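Local coordinates for protein benzoylformate decarboxylase (Mycobacterium smegmatis, PDB 4Q9D) that belongs to the thiamine pyrophosphate enzymes, with three domains around parallel sheets and a magnesium ion bound in the C-terminal one, at residues I221-K226 and E327-P332; R182-A187 and V318-S323; K5-V10 and E136-A141. All blocks are in the same frame, centred on the assembly; numbering follows the deposited sequence.

Interaction 1 of 3, residues I221-K226 and E327-P332; sequences IEFAEK and ELIDTP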
ATOM      1  N   ILE B 221      -2.728  38.171  17.027  1.00 24.76           N
ATOM      2  CA  ILE B 221      -3.323  39.238  17.839  1.00 28.42           C
ATOM      3  C   ILE B 221      -3.334  40.575  17.092  1.00 30.08           C
ATOM      4  O   ILE B 221      -4.350  41.269  17.036  1.00 30.75           O
ATOM      5  CB  ILE B 221      -2.544  39.408  19.141  1.00 28.04           C
ATOM      6  CG1 ILE B 221      -2.846  38.237  20.085  1.00 25.09           C
ATOM      7  CG2 ILE B 221      -2.889  40.775  19.812  1.00 31.43           C
ATOM      8  CD1 ILE B 221      -1.857  38.167  21.248  1.00 24.50           C
ATOM      9  N   GLU B 222      -2.199  40.917  16.492  1.00 28.77           N
ATOM     10  CA  GLU B 222      -2.084  42.160  15.746  1.00 28.39           C
ATOM     11  C   GLU B 222      -3.081  42.215  14.585  1.00 29.82           C
ATOM     12  O   GLU B 222      -3.755  43.230  14.365  1.00 32.99           O
ATOM     13  CB  GLU B 222      -0.644  42.343  15.246  1.00 23.90           C
ATOM     14  CG  GLU B 222      -0.422  43.687  14.554  1.00 34.66           C
ATOM     15  CD  GLU B 222       0.976  43.826  13.969  1.00 45.78           C
ATOM     16  OE1 GLU B 222       1.643  42.791  13.743  1.00 53.55           O
ATOM     17  OE2 GLU B 222       1.402  44.971  13.730  1.00 50.25           O
ATOM     18  N   PHE B 223      -3.206  41.117  13.849  1.00 26.83           N
ATOM     19  CA  PHE B 223      -4.209  41.069  12.792  1.00 30.03           C
ATOM     20  C   PHE B 223      -5.633  41.147  13.349  1.00 26.68           C
ATOM     21  O   PHE B 223      -6.483  41.855  12.820  1.00 25.63           O
ATOM     22  CB  PHE B 223      -4.062  39.815  11.921  1.00 24.22           C
ATOM     23  CG  PHE B 223      -5.098  39.732  10.828  1.00 25.51           C
ATOM     24  CD1 PHE B 223      -5.023  40.559   9.718  1.00 24.17           C
ATOM     25  CD2 PHE B 223      -6.147  38.843  10.920  1.00 24.26           C
ATOM     26  CE1 PHE B 223      -5.984  40.495   8.715  1.00 22.59           C
ATOM     27  CE2 PHE B 223      -7.086  38.760   9.923  1.00 25.31           C
ATOM     28  CZ  PHE B 223      -7.015  39.603   8.822  1.00 29.39           C
ATOM     29  N   ALA B 224      -5.901  40.385  14.398  1.00 25.06           N
ATOM     30  CA  ALA B 224      -7.253  40.312  14.927  1.00 31.64           C
ATOM     31  C   ALA B 224      -7.676  41.694  15.430  1.00 35.55           C
ATOM     32  O   ALA B 224      -8.824  42.107  15.246  1.00 29.64           O
ATOM     33  CB  ALA B 224      -7.330  39.286  16.062  1.00 20.58           C
ATOM     34  N   GLU B 225      -6.740  42.409  16.054  1.00 30.70           N
ATOM     35  CA  GLU B 225      -7.052  43.741  16.607  1.00 33.39           C
ATOM     36  C   GLU B 225      -7.314  44.796  15.522  1.00 35.30           C
ATOM     37  O   GLU B 225      -8.247  45.580  15.633  1.00 35.12           O
ATOM     38  CB  GLU B 225      -5.969  44.198  17.582  1.00 27.33           C
ATOM     39  CG  GLU B 225      -6.029  43.425  18.908  1.00 33.07           C
ATOM     40  CD  GLU B 225      -4.970  43.898  19.884  1.00 29.10           C
ATOM     41  OE1 GLU B 225      -4.161  44.744  19.465  1.00 37.30           O
ATOM     42  OE2 GLU B 225      -4.932  43.415  21.047  1.00 29.16           O
ATOM     43  N   LYS B 226      -6.533  44.779  14.449  1.00 34.02           N
ATOM     44  CA  LYS B 226      -6.847  45.622  13.306  1.00 26.90           C
ATOM     45  C   LYS B 226      -8.188  45.296  12.671  1.00 33.57           C
ATOM     46  O   LYS B 226      -8.967  46.189  12.352  1.00 36.17           O
ATOM     47  CB  LYS B 226      -5.762  45.554  12.249  1.00 34.07           C
ATOM     48  CG  LYS B 226      -6.018  46.529  11.101  1.00 29.51           C
ATOM     49  CD  LYS B 226      -4.742  46.683  10.286  1.00 34.27           C
ATOM     50  CE  LYS B 226      -4.932  47.661   9.114  1.00 36.42           C
ATOM     51  NZ  LYS B 226      -3.642  47.878   8.418  1.00 32.68           N
ATOM     52  N   GLU B 327      -0.769  44.254   7.106  1.00 31.70           N
ATOM     53  CA  GLU B 327      -0.367  45.317   6.198  1.00 34.18           C
ATOM     54  C   GLU B 327      -1.346  45.550   5.070  1.00 33.11           C
ATOM     55  O   GLU B 327      -1.542  46.688   4.692  1.00 35.52           O
ATOM     56  CB  GLU B 327       1.034  45.069   5.647  1.00 33.33           C
ATOM     57  CG  GLU B 327       2.065  45.133   6.742  1.00 44.85           C
ATOM     58  CD  GLU B 327       3.415  44.583   6.325  1.00 66.74           C
ATOM     59  OE1 GLU B 327       3.520  44.047   5.198  1.00 72.90           O
ATOM     60  OE2 GLU B 327       4.376  44.683   7.128  1.00 79.60           O
ATOM     61  N   LEU B 328      -1.989  44.501   4.551  1.00 33.78           N
ATOM     62  CA  LEU B 328      -2.844  44.671   3.368  1.00 34.15           C
ATOM     63  C   LEU B 328      -4.246  45.186   3.652  1.00 35.34           C
ATOM     64  O   LEU B 328      -4.803  45.904   2.833  1.00 35.49           O
ATOM     65  CB  LEU B 328      -2.955  43.381   2.541  1.00 32.03           C
ATOM     66  CG  LEU B 328      -1.686  42.782   1.926  1.00 41.10           C
ATOM     67  CD1 LEU B 328      -1.949  41.329   1.541  1.00 31.59           C
ATOM     68  CD2 LEU B 328      -1.287  43.557   0.701  1.00 33.63           C
ATOM     69  N   ILE B 329      -4.849  44.802   4.780  1.00 29.83           N
ATOM     70  CA  ILE B 329      -6.228  45.212   5.006  1.00 31.19           C
ATOM     71  C   ILE B 329      -6.367  46.693   5.458  1.00 34.68           C
ATOM     72  O   ILE B 329      -5.470  47.268   6.088  1.00 31.93           O
ATOM     73  CB  ILE B 329      -7.004  44.276   5.989  1.00 30.57           C
ATOM     74  CG1 ILE B 329      -6.450  44.392   7.399  1.00 23.57           C
ATOM     75  CG2 ILE B 329      -6.993  42.809   5.513  1.00 27.62           C
ATOM     76  CD1 ILE B 329      -7.476  44.012   8.462  1.00 26.45           C
ATOM     77  N   ASP B 330      -7.511  47.283   5.124  1.00 35.14           N
ATOM     78  CA  ASP B 330      -7.893  48.597   5.619  1.00 36.98           C
ATOM     79  C   ASP B 330      -8.236  48.509   7.091  1.00 37.91           C
ATOM     80  O   ASP B 330      -8.735  47.485   7.560  1.00 40.50           O
ATOM     81  CB  ASP B 330      -9.140  49.070   4.876  1.00 33.39           C
ATOM     82  CG  ASP B 330      -8.879  49.308   3.423  1.00 39.86           C
ATOM     83  OD1 ASP B 330      -7.711  49.646   3.105  1.00 40.49           O
ATOM     84  OD2 ASP B 330      -9.827  49.157   2.608  1.00 42.44           O
ATOM     85  N   THR B 331      -7.988  49.587   7.820  1.00 47.15           N
ATOM     86  CA  THR B 331      -8.582  49.752   9.144  1.00 44.17           C
ATOM     87  C   THR B 331     -10.093  49.930   8.949  1.00 43.78           C
ATOM     88  O   THR B 331     -10.537  50.790   8.177  1.00 40.97           O
ATOM     89  CB  THR B 331      -7.969  50.956   9.868  1.00 51.93           C
ATOM     90  OG1 THR B 331      -6.568  50.720  10.062  1.00 48.56           O
ATOM     91  CG2 THR B 331      -8.620  51.152  11.207  1.00 48.22           C
ATOM     92  N   PRO B 332     -10.892  49.062   9.583  1.00 44.77           N
ATOM     93  CA  PRO B 332     -12.338  49.128   9.353  1.00 46.19           C
ATOM     94  C   PRO B 332     -12.866  50.445   9.902  1.00 58.91           C
ATOM     95  O   PRO B 332     -12.307  50.969  10.876  1.00 44.29           O
ATOM     96  CB  PRO B 332     -12.888  47.963  10.188  1.00 45.85           C
ATOM     97  CG  PRO B 332     -11.699  47.068  10.450  1.00 49.32           C
ATOM     98  CD  PRO B 332     -10.523  48.002  10.534  1.00 49.02           C
TER

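Interaction 2 of 3, residues R182-A187 and V318-S323; sequences RVAPDA and VGIALS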
ATOM      1  N   ARG B 182       9.119  26.928   5.727  1.00 26.90           N
ATOM      2  CA  ARG B 182       7.934  27.738   5.459  1.00 26.39           C
ATOM      3  C   ARG B 182       7.879  27.995   3.970  1.00 20.48           C
ATOM      4  O   ARG B 182       8.926  28.108   3.324  1.00 23.38           O
ATOM      5  CB  ARG B 182       8.024  29.133   6.142  1.00 17.64           C
ATOM      6  CG  ARG B 182       8.371  29.126   7.601  1.00 20.62           C
ATOM      7  CD  ARG B 182       8.223  30.523   8.233  1.00 27.29           C
ATOM      8  NE  ARG B 182       9.123  31.525   7.637  1.00 28.21           N
ATOM      9  CZ  ARG B 182       9.179  32.806   8.007  1.00 36.62           C
ATOM     10  NH1 ARG B 182       8.391  33.259   8.991  1.00 27.00           N
ATOM     11  NH2 ARG B 182      10.029  33.641   7.399  1.00 29.36           N
ATOM     12  N   VAL B 183       6.668  28.103   3.425  1.00 19.26           N
ATOM     13  CA  VAL B 183       6.467  28.794   2.154  1.00 19.24           C
ATOM     14  C   VAL B 183       5.541  29.982   2.428  1.00 30.55           C
ATOM     15  O   VAL B 183       4.806  29.975   3.414  1.00 24.51           O
ATOM     16  CB  VAL B 183       5.906  27.858   1.043  1.00 21.32           C
ATOM     17  CG1 VAL B 183       6.902  26.707   0.767  1.00 20.98           C
ATOM     18  CG2 VAL B 183       4.527  27.292   1.430  1.00 23.42           C
ATOM     19  N   ALA B 184       5.567  31.000   1.576  1.00 26.44           N
ATOM     20  CA  ALA B 184       4.690  32.156   1.766  1.00 26.09           C
ATOM     21  C   ALA B 184       3.482  32.026   0.877  1.00 27.52           C
ATOM     22  O   ALA B 184       3.561  31.378  -0.148  1.00 24.04           O
ATOM     23  CB  ALA B 184       5.450  33.481   1.435  1.00 23.01           C
ATOM     24  N   PRO B 185       2.356  32.658   1.259  1.00 27.04           N
ATOM     25  CA  PRO B 185       1.196  32.744   0.362  1.00 23.15           C
ATOM     26  C   PRO B 185       1.589  33.414  -0.972  1.00 26.64           C
ATOM     27  O   PRO B 185       2.437  34.287  -1.012  1.00 23.04           O
ATOM     28  CB  PRO B 185       0.236  33.673   1.127  1.00 20.78           C
ATOM     29  CG  PRO B 185       0.652  33.550   2.594  1.00 19.46           C
ATOM     30  CD  PRO B 185       2.158  33.426   2.506  1.00 25.43           C
ATOM     31  N   ASP B 186       0.983  32.981  -2.058  1.00 22.84           N
ATOM     32  CA  ASP B 186       1.095  33.666  -3.328  1.00 28.98           C
ATOM     33  C   ASP B 186       0.613  35.111  -3.056  1.00 32.86           C
ATOM     34  O   ASP B 186      -0.510  35.306  -2.589  1.00 25.03           O
ATOM     35  CB  ASP B 186       0.187  32.911  -4.303  1.00 26.86           C
ATOM     36  CG  ASP B 186      -0.011  33.615  -5.638  1.00 32.66           C
ATOM     37  OD1 ASP B 186       0.180  34.832  -5.726  1.00 32.56           O
ATOM     38  OD2 ASP B 186      -0.434  32.922  -6.603  1.00 35.96           O
ATOM     39  N   ALA B 187       1.454  36.112  -3.325  1.00 21.41           N
ATOM     40  CA  ALA B 187       1.155  37.492  -2.912  1.00 26.65           C
ATOM     41  C   ALA B 187      -0.072  38.042  -3.635  1.00 27.70           C
ATOM     42  O   ALA B 187      -0.885  38.782  -3.076  1.00 28.36           O
ATOM     43  CB  ALA B 187       2.401  38.424  -3.130  1.00 25.39           C
ATOM     44  N   VAL B 318       1.118  30.310   8.168  1.00 22.08           N
ATOM     45  CA  VAL B 318       0.034  31.155   8.687  1.00 24.53           C
ATOM     46  C   VAL B 318       0.605  32.404   9.342  1.00 23.23           C
ATOM     47  O   VAL B 318      -0.031  33.451   9.373  1.00 25.03           O
ATOM     48  CB  VAL B 318      -0.912  30.381   9.641  1.00 25.43           C
ATOM     49  CG1 VAL B 318      -1.621  29.296   8.864  1.00 22.99           C
ATOM     50  CG2 VAL B 318      -0.129  29.782  10.823  1.00 15.88           C
ATOM     51  N   GLY B 319       1.826  32.285   9.847  1.00 20.11           N
ATOM     52  CA  GLY B 319       2.533  33.417  10.425  1.00 25.02           C
ATOM     53  C   GLY B 319       2.843  34.480   9.386  1.00 23.35           C
ATOM     54  O   GLY B 319       2.582  35.668   9.595  1.00 28.06           O
ATOM     55  N   ILE B 320       3.399  34.065   8.252  1.00 27.54           N
ATOM     56  CA  ILE B 320       3.649  35.000   7.163  1.00 22.46           C
ATOM     57  C   ILE B 320       2.333  35.595   6.667  1.00 25.32           C
ATOM     58  O   ILE B 320       2.235  36.785   6.401  1.00 24.79           O
ATOM     59  CB  ILE B 320       4.370  34.297   5.988  1.00 20.42           C
ATOM     60  CG1 ILE B 320       5.750  33.835   6.443  1.00 22.37           C
ATOM     61  CG2 ILE B 320       4.498  35.234   4.791  1.00 22.15           C
ATOM     62  CD1 ILE B 320       6.511  33.071   5.371  1.00 28.95           C
ATOM     63  N   ALA B 321       1.317  34.754   6.506  1.00 23.69           N
ATOM     64  CA  ALA B 321       0.040  35.233   6.008  1.00 24.87           C
ATOM     65  C   ALA B 321      -0.543  36.319   6.905  1.00 24.28           C
ATOM     66  O   ALA B 321      -1.026  37.315   6.395  1.00 28.46           O
ATOM     67  CB  ALA B 321      -0.978  34.071   5.825  1.00 18.53           C
ATOM     68  N   LEU B 322      -0.494  36.114   8.227  1.00 23.49           N
ATOM     69  CA  LEU B 322      -1.120  37.038   9.186  1.00 26.76           C
ATOM     70  C   LEU B 322      -0.423  38.407   9.215  1.00 25.64           C
ATOM     71  O   LEU B 322      -1.086  39.428   9.125  1.00 25.66           O
ATOM     72  CB  LEU B 322      -1.185  36.442  10.602  1.00 23.04           C
ATOM     73  CG  LEU B 322      -2.256  35.366  10.860  1.00 30.28           C
ATOM     74  CD1 LEU B 322      -1.861  34.508  12.083  1.00 19.57           C
ATOM     75  CD2 LEU B 322      -3.652  35.994  11.030  1.00 24.11           C
ATOM     76  N   SER B 323       0.904  38.412   9.311  1.00 23.04           N
ATOM     77  CA  SER B 323       1.696  39.640   9.250  1.00 30.99           C
ATOM     78  C   SER B 323       1.403  40.413   7.986  1.00 33.67           C
ATOM     79  O   SER B 323       1.229  41.623   8.014  1.00 33.72           O
ATOM     80  CB  SER B 323       3.195  39.332   9.271  1.00 27.04           C
ATOM     81  OG  SER B 323       3.510  38.659  10.466  1.00 54.16           O
TER

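Interaction 3 of 3, residues K5-V10 and E136-A141; sequences KTVHDV and EDVPAA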
ATOM      1  N   LYS B   5      36.008   5.456   9.282  1.00 40.36           N
ATOM      2  CA  LYS B   5      34.684   5.824   9.798  1.00 32.70           C
ATOM      3  C   LYS B   5      33.640   4.836   9.277  1.00 29.65           C
ATOM      4  O   LYS B   5      33.659   4.457   8.106  1.00 28.11           O
ATOM      5  CB  LYS B   5      34.307   7.220   9.331  1.00 33.06           C
ATOM      6  CG  LYS B   5      35.322   8.270   9.680  1.00 38.53           C
ATOM      7  CD  LYS B   5      35.363   8.506  11.152  1.00 49.18           C
ATOM      8  CE  LYS B   5      35.758   9.951  11.453  1.00 62.23           C
ATOM      9  NZ  LYS B   5      36.170  10.119  12.871  1.00 50.88           N
ATOM     10  N   THR B   6      32.750   4.407  10.154  1.00 27.45           N
ATOM     11  CA  THR B   6      31.638   3.561   9.756  1.00 25.85           C
ATOM     12  C   THR B   6      30.392   4.411   9.490  1.00 30.55           C
ATOM     13  O   THR B   6      30.323   5.590   9.841  1.00 28.19           O
ATOM     14  CB  THR B   6      31.314   2.581  10.873  1.00 27.46           C
ATOM     15  OG1 THR B   6      30.964   3.337  12.036  1.00 25.90           O
ATOM     16  CG2 THR B   6      32.576   1.682  11.194  1.00 26.38           C
ATOM     17  N   VAL B   7      29.393   3.790   8.891  1.00 29.82           N
ATOM     18  CA  VAL B   7      28.086   4.406   8.748  1.00 23.47           C
ATOM     19  C   VAL B   7      27.578   4.956  10.102  1.00 24.40           C
ATOM     20  O   VAL B   7      27.024   6.054  10.165  1.00 20.04           O
ATOM     21  CB  VAL B   7      27.092   3.386   8.151  1.00 25.43           C
ATOM     22  CG1 VAL B   7      25.625   3.846   8.370  1.00 19.80           C
ATOM     23  CG2 VAL B   7      27.400   3.172   6.641  1.00 22.16           C
ATOM     24  N   HIS B   8      27.817   4.206  11.175  1.00 21.90           N
ATOM     25  CA  HIS B   8      27.454   4.618  12.535  1.00 24.75           C
ATOM     26  C   HIS B   8      28.148   5.939  12.916  1.00 31.64           C
ATOM     27  O   HIS B   8      27.494   6.876  13.394  1.00 24.03           O
ATOM     28  CB  HIS B   8      27.830   3.482  13.504  1.00 23.85           C
ATOM     29  CG  HIS B   8      27.329   3.660  14.906  1.00 22.76           C
ATOM     30  ND1 HIS B   8      27.911   4.536  15.804  1.00 27.18           N
ATOM     31  CD2 HIS B   8      26.320   3.051  15.581  1.00 29.09           C
ATOM     32  CE1 HIS B   8      27.290   4.453  16.970  1.00 26.14           C
ATOM     33  NE2 HIS B   8      26.316   3.561  16.862  1.00 28.69           N
ATOM     34  N   ASP B   9      29.467   6.022  12.693  1.00 27.92           N
ATOM     35  CA  ASP B   9      30.226   7.244  13.005  1.00 25.71           C
ATOM     36  C   ASP B   9      29.659   8.470  12.316  1.00 25.24           C
ATOM     37  O   ASP B   9      29.383   9.499  12.951  1.00 24.56           O
ATOM     38  CB  ASP B   9      31.710   7.131  12.572  1.00 24.03           C
ATOM     39  CG  ASP B   9      32.481   6.074  13.355  1.00 23.09           C
ATOM     40  OD1 ASP B   9      32.215   5.903  14.563  1.00 29.80           O
ATOM     41  OD2 ASP B   9      33.342   5.402  12.746  1.00 32.76           O
ATOM     42  N   VAL B  10      29.557   8.393  10.994  1.00 21.72           N
ATOM     43  CA  VAL B  10      29.176   9.571  10.252  1.00 22.00           C
ATOM     44  C   VAL B  10      27.681   9.914  10.430  1.00 23.21           C
ATOM     45  O   VAL B  10      27.291  11.075  10.263  1.00 21.72           O
ATOM     46  CB  VAL B  10      29.586   9.480   8.748  1.00 29.44           C
ATOM     47  CG1 VAL B  10      31.063   9.031   8.620  1.00 27.02           C
ATOM     48  CG2 VAL B  10      28.699   8.542   7.991  1.00 23.04           C
ATOM     49  N   GLU B 136      25.437   2.097   2.724  1.00 15.87           N
ATOM     50  CA  GLU B 136      26.203   3.344   2.528  1.00 18.42           C
ATOM     51  C   GLU B 136      25.334   4.577   2.418  1.00 22.49           C
ATOM     52  O   GLU B 136      25.816   5.697   2.592  1.00 23.72           O
ATOM     53  CB  GLU B 136      27.079   3.236   1.262  1.00 21.20           C
ATOM     54  CG  GLU B 136      28.304   2.340   1.434  1.00 25.43           C
ATOM     55  CD  GLU B 136      28.020   0.847   1.222  1.00 27.95           C
ATOM     56  OE1 GLU B 136      26.850   0.445   0.960  1.00 27.61           O
ATOM     57  OE2 GLU B 136      28.982   0.066   1.314  1.00 37.33           O
ATOM     58  N   ASP B 137      24.051   4.379   2.109  1.00 19.40           N
ATOM     59  CA  ASP B 137      23.122   5.495   1.955  1.00 22.49           C
ATOM     60  C   ASP B 137      22.360   5.805   3.246  1.00 20.17           C
ATOM     61  O   ASP B 137      21.543   6.712   3.265  1.00 23.60           O
ATOM     62  CB  ASP B 137      22.073   5.199   0.883  1.00 21.08           C
ATOM     63  CG  ASP B 137      22.646   5.148  -0.489  1.00 26.24           C
ATOM     64  OD1 ASP B 137      23.642   5.873  -0.767  1.00 27.79           O
ATOM     65  OD2 ASP B 137      22.071   4.391  -1.292  1.00 37.62           O
ATOM     66  N   VAL B 138      22.622   5.060   4.312  1.00 19.87           N
ATOM     67  CA  VAL B 138      21.937   5.334   5.586  1.00 21.64           C
ATOM     68  C   VAL B 138      22.101   6.819   5.996  1.00 22.13           C
ATOM     69  O   VAL B 138      21.117   7.485   6.297  1.00 23.95           O
ATOM     70  CB  VAL B 138      22.397   4.353   6.671  1.00 20.64           C
ATOM     71  CG1 VAL B 138      21.992   4.802   8.081  1.00 16.40           C
ATOM     72  CG2 VAL B 138      21.858   2.973   6.357  1.00 19.04           C
ATOM     73  N   PRO B 139      23.336   7.363   5.939  1.00 20.91           N
ATOM     74  CA  PRO B 139      23.483   8.772   6.348  1.00 23.12           C
ATOM     75  C   PRO B 139      22.674   9.731   5.478  1.00 22.37           C
ATOM     76  O   PRO B 139      21.940  10.574   6.019  1.00 23.76           O
ATOM     77  CB  PRO B 139      25.005   9.045   6.198  1.00 22.92           C
ATOM     78  CG  PRO B 139      25.645   7.671   6.368  1.00 17.04           C
ATOM     79  CD  PRO B 139      24.642   6.734   5.638  1.00 19.96           C
ATOM     80  N   ALA B 140      22.792   9.624   4.155  1.00 21.13           N
ATOM     81  CA  ALA B 140      21.970  10.480   3.285  1.00 23.07           C
ATOM     82  C   ALA B 140      20.465  10.258   3.538  1.00 20.73           C
ATOM     83  O   ALA B 140      19.676  11.178   3.358  1.00 22.75           O
ATOM     84  CB  ALA B 140      22.292  10.242   1.799  1.00 23.12           C
ATOM     85  N   ALA B 141      20.071   9.044   3.933  1.00 17.82           N
ATOM     86  CA  ALA B 141      18.644   8.742   4.190  1.00 22.89           C
ATOM     87  C   ALA B 141      18.137   9.500   5.420  1.00 20.93           C
ATOM     88  O   ALA B 141      17.013  10.028   5.437  1.00 23.76           O
ATOM     89  CB  ALA B 141      18.431   7.263   4.375  1.00 14.36           C
TER

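Interaction 1 of 3, residues I221-K226 and E327-P332
In the Rossmann-like central domain, Lys-226 and Phe-223 of helix 217-227 pack against Ile-329 to Pro-332, the exit of helix 318-328. The two helices lie side by side on the parallel sheet and touch each other. Ile-329 is the first residue to leave helical geometry, and its CB points at the other helix. CD1 of Ile-329 reaches the Phe-223 ring and lies 3.8 Å from CE1, approaching it obliquely. The two side chains cross at about a right angle. CG1 of Ile-329 sits between its backbone N and carbonyl carbon (chi1 68°), while CG2 stays near the same ring carbon, CE1.

Lys-226 runs past Ile-329 in the opposite direction. Its CG is anti to the backbone N (chi1 -175°), and the chain beyond is fully extended. Lys-226 CG is 3.9 Å from Ile-329 CD1, and Lys-226 CD is 4.1 Å from Ile-329 CG1. The ammonium end then meets backbone oxygens. The main partner of NZ is O of Thr-326, to which it hydrogen-bonds. A second, weak hydrogen bond of 3.0 Å runs from Lys-226 NZ to Ile-329 O. Thr-326 is in the last turn of helix 318-328 and Ile-329 is the first residue beyond it, so the negative end of the helix dipole would probably favour a positive charge here. Thr-331 crosses the lysine, and its OG1 is 3.6 Å from Lys-226 CE. Farther along, CD of Pro-332 comes to 3.0 Å from the backbone O of Lys-226.

Glu-327 forms a salt bridge with Arg-324. Phe-223 also packs on Leu-325. The contact joins helix 217-227 to the end of helix 318-328, with Ile-197 of helix 187-199 beside Ile-329 and Leu-205 of strand 203-207 under Phe-223.

Interaction 2 of 3, residues R182-A187 and V318-S323
Ile-320 of helix 318-328 meets Arg-182, Ala-184 and Pro-185 with its branches. Its CB points at the strand. CG2, anti to the backbone N, lies 3.7 Å from Pro-185 CD and 3.9 Å from Ala-184 CB. The other branch starts at CG1, which is 3.7 Å from Arg-182 NH1. A chi2 of 177° puts CD1 anti to CA. CD1 sits over the centre of one face of the Arg-182 guanidinium, 3.7 Å above its plane. This is an apolar methyl resting on a flat cation. The guanidinium is also paired across the subunit interface: its NH2 forms a salt bridge with Asp-186 of the second subunit, and Asp-186 of this chain forms one with NE of Arg-182 of that subunit. The next residue, Ala-321, packs its CB 3.7 Å from Pro-185 CG.

Strand 183-185 and the helix run in a similar direction, with a crossing angle of -35° and axes 7.3 Å apart. Ala-184 pairs antiparallel with a strand of the second subunit, a small intersubunit pairing. The arrangement is a short, weakly bonded strand packed on the first turns of helix 318-328 of the Rossmann-like central domain, where two subunits meet.

Interaction 3 of 3, residues K5-V10 and E136-A141
The contact joins two helices of the N-terminal TPP-binding domain, an alpha/beta fold with a parallel sheet. Val-7 and Val-10 of helix 7-18 pack against Val-138 and Pro-139, in the first turn of helix 138-150. All four are buried, and the contact between them is apolar.

Val-7 points its CB at the other helix. CG1 is anti to the backbone N (chi1 163°) and does the touching. It lies 3.7 Å from Val-138 CB and 3.8 Å from Val-138 CG1. The two valines cross at about a right angle. The same methyl also comes within 4.1 Å of Pro-139 CD. CG2 of Val-7 takes another direction, toward the backbone of Glu-136. One turn later, Val-10 meets the proline obliquely.

Thr-6 and Asp-9 form a capping box at the start of helix 7-18. Asp-9 N donates to Thr-6 OG1 at 3.1 Å. In return, Thr-6 N donates to Asp-9 OD2 at 2.8 Å, from above the carboxylate plane. The box caps the first turn, which carries Val-7 and Val-10.

Around the contact, Val-138 continues onto Ile-161 of strand 157-162 and Trp-166. Backbone bonds between Val-7 and Lys-168 and between His-8 and Trp-166 tie the start of helix 7-18 to the chain after that strand. Asp-137 has a salt bridge to Arg-134 and packs on Arg-104 of the third subunit. At the Val-10 end, CG2 lies 3.6 Å from Pro-139 CG.

Interactions 1 and 2 share helix 318-328. Interaction 2 uses its beginning, interaction 1 its end, and they touch where Phe-223 of helix 217-227 packs on Leu-322 of the shared helix. Their centres are 15 Å apart. Interaction 3 lies in another domain, with its centre about 50 Å from that of interaction 1 and 36 Å from that of interaction 2. It is also the most buried, and its cross-contact is apolar. Interaction 1 is partly open and adds a lysine bound to backbone oxygens at a helix end. Interaction 2 sets an isoleucine on a guanidinium and borders the second subunit. No other chain touches the segments of interaction 1, whereas interaction 3 meets the third subunit through Asp-137.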